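Local coordinates for ribonuclease VapC5 (Mycobacterium tuberculosis, PDB 3DBO), which is the probable toxin of a type II toxin-antitoxin pair, a magnesium-dependent PIN-domain ribonuclease whose limited activity on RNA is observed for its complex with the antitoxin VapB5, at residues B[51-57]-B[112-118]. Residues are numbered along the deposited sequence; the frame is centred on the assembly and turned at random.
Sequences TVVTLAE and RINDLWI. With NA (sodium ion), chain C.
The first turns of helices 52-64 and 113-124, in whose segments Val53 packs on Ile118 and Glu57 meets Arg112, run roughly antiparallel in the PIN domain, at an axis angle of 142° and a closest approach of 9.8 Å. The nearest CA atoms across the pair are those of Val53 and Ile118, 6.6 Å apart. Val53 presents CB to Ile118 CG1 at 3.7 Å, while its CG1, anti to the backbone N (chi1 175°), reaches the carbonyl oxygen and CB of Asn114, and CG2 rests on Trp117 CB. The Trp117 ring itself turns off to stack with Trp97. Beside this apolar patch, Thr51 OG1 weakly caps helix 52-64 through Val53 N and joins Thr54 OG1 and the carbonyl oxygen of Leu25 in binding a sodium ion. Ile118 borders that site; its side chain also lies close to Asp26, a predicted magnesium ligand like Asp115.

The polar end of the contact is a salt-bridge network of Glu57, Arg112 and Asp115. Arg112 grips Glu57 end-on with both terminal nitrogens converging on OE2, NH1 at 2.7 Å and NH2 at 3.0 Å. The carboxylate and guanidinium planes are twisted 36° apart. NH2 also donates to Asp115 OD1 at 2.8 Å, so the arginine bridges Glu57 and the predicted metal ligand. Thr27 OG1 is hydrogen-bonded to both Glu57 OE1 and Thr54 OG1, which links the network to the sodium site, and Arg112 NH1 also bonds to the backbone of the neighbouring chain, a different protein, consistent with the VapB5 antitoxin. Asn114 completes the grip on Glu57: its ND2 donates a fairly straight bond of 3.1 Å to OE2, approaching from above the carboxylate plane.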
ATOM      1  N   THR B  51       1.778  -5.166  -2.415  1.00 10.02           N
ATOM      2  CA  THR B  51       3.206  -5.381  -2.585  1.00 10.01           C
ATOM      3  C   THR B  51       3.802  -5.967  -1.315  1.00  9.64           C
ATOM      4  O   THR B  51       3.158  -6.024  -0.258  1.00 10.88           O
ATOM      5  CB  THR B  51       3.980  -4.060  -2.921  1.00  9.43           C
ATOM      6  OG1 THR B  51       4.081  -3.270  -1.729  1.00  8.72           O
ATOM      7  CG2 THR B  51       3.285  -3.224  -4.051  1.00  9.00           C
ATOM      8  N   VAL B  52       5.066  -6.362  -1.420  1.00  9.58           N
ATOM      9  CA  VAL B  52       5.806  -6.893  -0.278  1.00  8.99           C
ATOM     10  C   VAL B  52       5.989  -5.858   0.818  1.00  8.65           C
ATOM     11  O   VAL B  52       6.168  -6.226   1.986  1.00  8.45           O
ATOM     12  CB  VAL B  52       7.203  -7.437  -0.734  1.00  8.78           C
ATOM     13  CG1 VAL B  52       7.007  -8.748  -1.509  1.00  9.75           C
ATOM     14  CG2 VAL B  52       7.972  -6.398  -1.575  1.00  9.46           C
ATOM     15  N   VAL B  53       5.957  -4.574   0.451  1.00  6.87           N
ATOM     16  CA  VAL B  53       6.113  -3.506   1.451  1.00  7.60           C
ATOM     17  C   VAL B  53       4.923  -3.562   2.418  1.00  7.51           C
ATOM     18  O   VAL B  53       5.096  -3.415   3.632  1.00  7.52           O
ATOM     19  CB  VAL B  53       6.224  -2.111   0.786  1.00  7.75           C
ATOM     20  CG1 VAL B  53       6.262  -1.018   1.815  1.00  9.62           C
ATOM     21  CG2 VAL B  53       7.500  -2.085  -0.144  1.00  8.47           C
ATOM     22  N   THR B  54       3.720  -3.723   1.867  1.00  7.04           N
ATOM     23  CA  THR B  54       2.515  -3.820   2.704  1.00  8.55           C
ATOM     24  C   THR B  54       2.523  -5.111   3.507  1.00  7.70           C
ATOM     25  O   THR B  54       2.152  -5.091   4.684  1.00  9.08           O
ATOM     26  CB  THR B  54       1.228  -3.688   1.873  1.00  7.11           C
ATOM     27  OG1 THR B  54       1.157  -2.352   1.360  1.00  9.04           O
ATOM     28  CG2 THR B  54      -0.034  -3.979   2.729  1.00 10.86           C
ATOM     29  N   LEU B  55       2.959  -6.218   2.908  1.00  8.66           N
ATOM     30  CA  LEU B  55       3.125  -7.481   3.675  1.00  8.25           C
ATOM     31  C   LEU B  55       4.003  -7.210   4.920  1.00  8.62           C
ATOM     32  O   LEU B  55       3.654  -7.578   6.041  1.00  9.00           O
ATOM     33  CB  LEU B  55       3.733  -8.595   2.789  1.00  8.83           C
ATOM     34  CG  LEU B  55       3.951  -9.954   3.465  1.00 10.39           C
ATOM     35  CD1 LEU B  55       2.689 -10.491   4.097  1.00 13.88           C
ATOM     36  CD2 LEU B  55       4.590 -11.008   2.505  1.00 10.89           C
ATOM     37  N   ALA B  56       5.130  -6.533   4.709  1.00  7.92           N
ATOM     38  CA  ALA B  56       6.042  -6.183   5.797  1.00  8.20           C
ATOM     39  C   ALA B  56       5.391  -5.286   6.853  1.00  8.82           C
ATOM     40  O   ALA B  56       5.536  -5.496   8.056  1.00  8.14           O
ATOM     41  CB  ALA B  56       7.280  -5.479   5.220  1.00  8.70           C
ATOM     42  N   GLU B  57       4.681  -4.265   6.386  1.00  8.81           N
ATOM     43  CA  GLU B  57       4.096  -3.291   7.285  1.00  9.25           C
ATOM     44  C   GLU B  57       2.960  -3.868   8.137  1.00  9.52           C
ATOM     45  O   GLU B  57       2.887  -3.595   9.333  1.00  9.26           O
ATOM     46  CB  GLU B  57       3.672  -2.053   6.500  1.00  9.94           C
ATOM     47  CG  GLU B  57       4.917  -1.246   6.100  1.00 10.19           C
ATOM     48  CD  GLU B  57       4.609   0.059   5.383  1.00 14.22           C
ATOM     49  OE1 GLU B  57       3.501   0.197   4.816  1.00 13.58           O
ATOM     50  OE2 GLU B  57       5.495   0.954   5.378  1.00 14.52           O
ATOM     51  N   ARG B 112       7.227   9.217   2.029  1.00 16.92           N
ATOM     52  CA  ARG B 112       7.784   8.164   2.938  1.00 15.97           C
ATOM     53  C   ARG B 112       8.564   7.205   2.050  1.00 14.04           C
ATOM     54  O   ARG B 112       8.073   6.832   0.977  1.00 13.12           O
ATOM     55  CB  ARG B 112       6.666   7.273   3.540  1.00 17.80           C
ATOM     56  CG  ARG B 112       5.813   7.737   4.743  1.00 21.98           C
ATOM     57  CD  ARG B 112       5.280   6.478   5.519  1.00 24.87           C
ATOM     58  NE  ARG B 112       4.659   5.437   4.672  1.00 26.02           N
ATOM     59  CZ  ARG B 112       4.745   4.119   4.886  1.00 26.74           C
ATOM     60  NH1 ARG B 112       5.452   3.645   5.905  1.00 26.88           N
ATOM     61  NH2 ARG B 112       4.148   3.259   4.065  1.00 27.52           N
ATOM     62  N   ILE B 113       9.750   6.768   2.473  0.50 13.39           N
ATOM     63  CA  ILE B 113      10.542   5.904   1.585  0.50 12.29           C
ATOM     64  C   ILE B 113       9.817   4.592   1.230  0.50 11.53           C
ATOM     65  O   ILE B 113       9.896   4.130   0.090  0.50 10.85           O
ATOM     66  CB  ILE B 113      11.998   5.668   2.089  0.50 12.85           C
ATOM     67  CG1 ILE B 113      12.866   5.101   0.960  0.50 12.74           C
ATOM     68  CG2 ILE B 113      12.024   4.738   3.285  0.50 12.49           C
ATOM     69  CD1 ILE B 113      14.371   5.186   1.215  0.50 13.96           C
ATOM     70  N   ASN B 114       9.090   4.015   2.186  1.00 10.73           N
ATOM     71  CA  ASN B 114       8.379   2.776   1.927  1.00 10.07           C
ATOM     72  C   ASN B 114       7.214   3.012   0.962  1.00  8.99           C
ATOM     73  O   ASN B 114       6.941   2.167   0.130  1.00  8.44           O
ATOM     74  CB  ASN B 114       7.908   2.114   3.211  1.00 10.47           C
ATOM     75  CG  ASN B 114       8.933   1.139   3.778  1.00 11.29           C
ATOM     76  OD1 ASN B 114      10.052   1.012   3.261  1.00 12.83           O
ATOM     77  ND2 ASN B 114       8.543   0.433   4.844  1.00 14.63           N
ATOM     78  N   ASP B 115       6.572   4.179   1.052  1.00  9.47           N
ATOM     79  CA  ASP B 115       5.572   4.553   0.032  1.00  9.49           C
ATOM     80  C   ASP B 115       6.185   4.735  -1.350  1.00  9.57           C
ATOM     81  O   ASP B 115       5.574   4.358  -2.351  1.00  8.46           O
ATOM     82  CB  ASP B 115       4.764   5.801   0.435  1.00 10.24           C
ATOM     83  CG  ASP B 115       3.634   5.465   1.418  1.00 12.54           C
ATOM     84  OD1 ASP B 115       3.329   4.257   1.611  1.00 16.42           O
ATOM     85  OD2 ASP B 115       3.049   6.400   1.995  1.00 14.51           O
ATOM     86  N   LEU B 116       7.414   5.243  -1.409  1.00 10.27           N
ATOM     87  CA  LEU B 116       8.088   5.372  -2.719  1.00  9.09           C
ATOM     88  C   LEU B 116       8.368   4.011  -3.355  1.00  8.17           C
ATOM     89  O   LEU B 116       8.197   3.843  -4.571  1.00  8.73           O
ATOM     90  CB  LEU B 116       9.375   6.203  -2.615  1.00  8.69           C
ATOM     91  CG  LEU B 116       9.991   6.633  -3.961  1.00  7.90           C
ATOM     92  CD1 LEU B 116       9.005   7.484  -4.833  1.00  7.59           C
ATOM     93  CD2 LEU B 116      11.292   7.408  -3.652  1.00 10.94           C
ATOM     94  N   TRP B 117       8.781   3.033  -2.541  1.00  8.08           N
ATOM     95  CA  TRP B 117       8.905   1.641  -3.005  1.00  8.02           C
ATOM     96  C   TRP B 117       7.580   1.087  -3.549  1.00  8.54           C
ATOM     97  O   TRP B 117       7.547   0.460  -4.592  1.00  7.55           O
ATOM     98  CB  TRP B 117       9.483   0.728  -1.896  1.00  7.07           C
ATOM     99  CG  TRP B 117      10.978   0.929  -1.665  1.00  8.76           C
ATOM    100  CD1 TRP B 117      11.598   1.408  -0.545  1.00  9.77           C
ATOM    101  CD2 TRP B 117      12.014   0.607  -2.594  1.00  8.47           C
ATOM    102  NE1 TRP B 117      12.990   1.406  -0.727  1.00  8.88           N
ATOM    103  CE2 TRP B 117      13.255   0.930  -1.985  1.00  7.94           C
ATOM    104  CE3 TRP B 117      12.009   0.095  -3.901  1.00  9.22           C
ATOM    105  CZ2 TRP B 117      14.491   0.749  -2.644  1.00  9.94           C
ATOM    106  CZ3 TRP B 117      13.252  -0.083  -4.564  1.00 11.85           C
ATOM    107  CH2 TRP B 117      14.464   0.230  -3.916  1.00  9.04           C
ATOM    108  N   ILE B 118       6.485   1.333  -2.844  1.00  8.76           N
ATOM    109  CA  ILE B 118       5.170   0.930  -3.338  1.00  8.24           C
ATOM    110  C   ILE B 118       4.859   1.557  -4.702  1.00  8.05           C
ATOM    111  O   ILE B 118       4.502   0.839  -5.645  1.00  7.99           O
ATOM    112  CB  ILE B 118       4.067   1.236  -2.315  1.00  8.07           C
ATOM    113  CG1 ILE B 118       4.251   0.329  -1.083  1.00  6.58           C
ATOM    114  CG2 ILE B 118       2.670   0.958  -2.927  1.00  8.95           C
ATOM    115  CD1 ILE B 118       3.401   0.797   0.134  1.00 11.06           C
TER
HETATM  116 NA    NA C 301       1.715  -2.126  -1.165  1.00 19.82          NA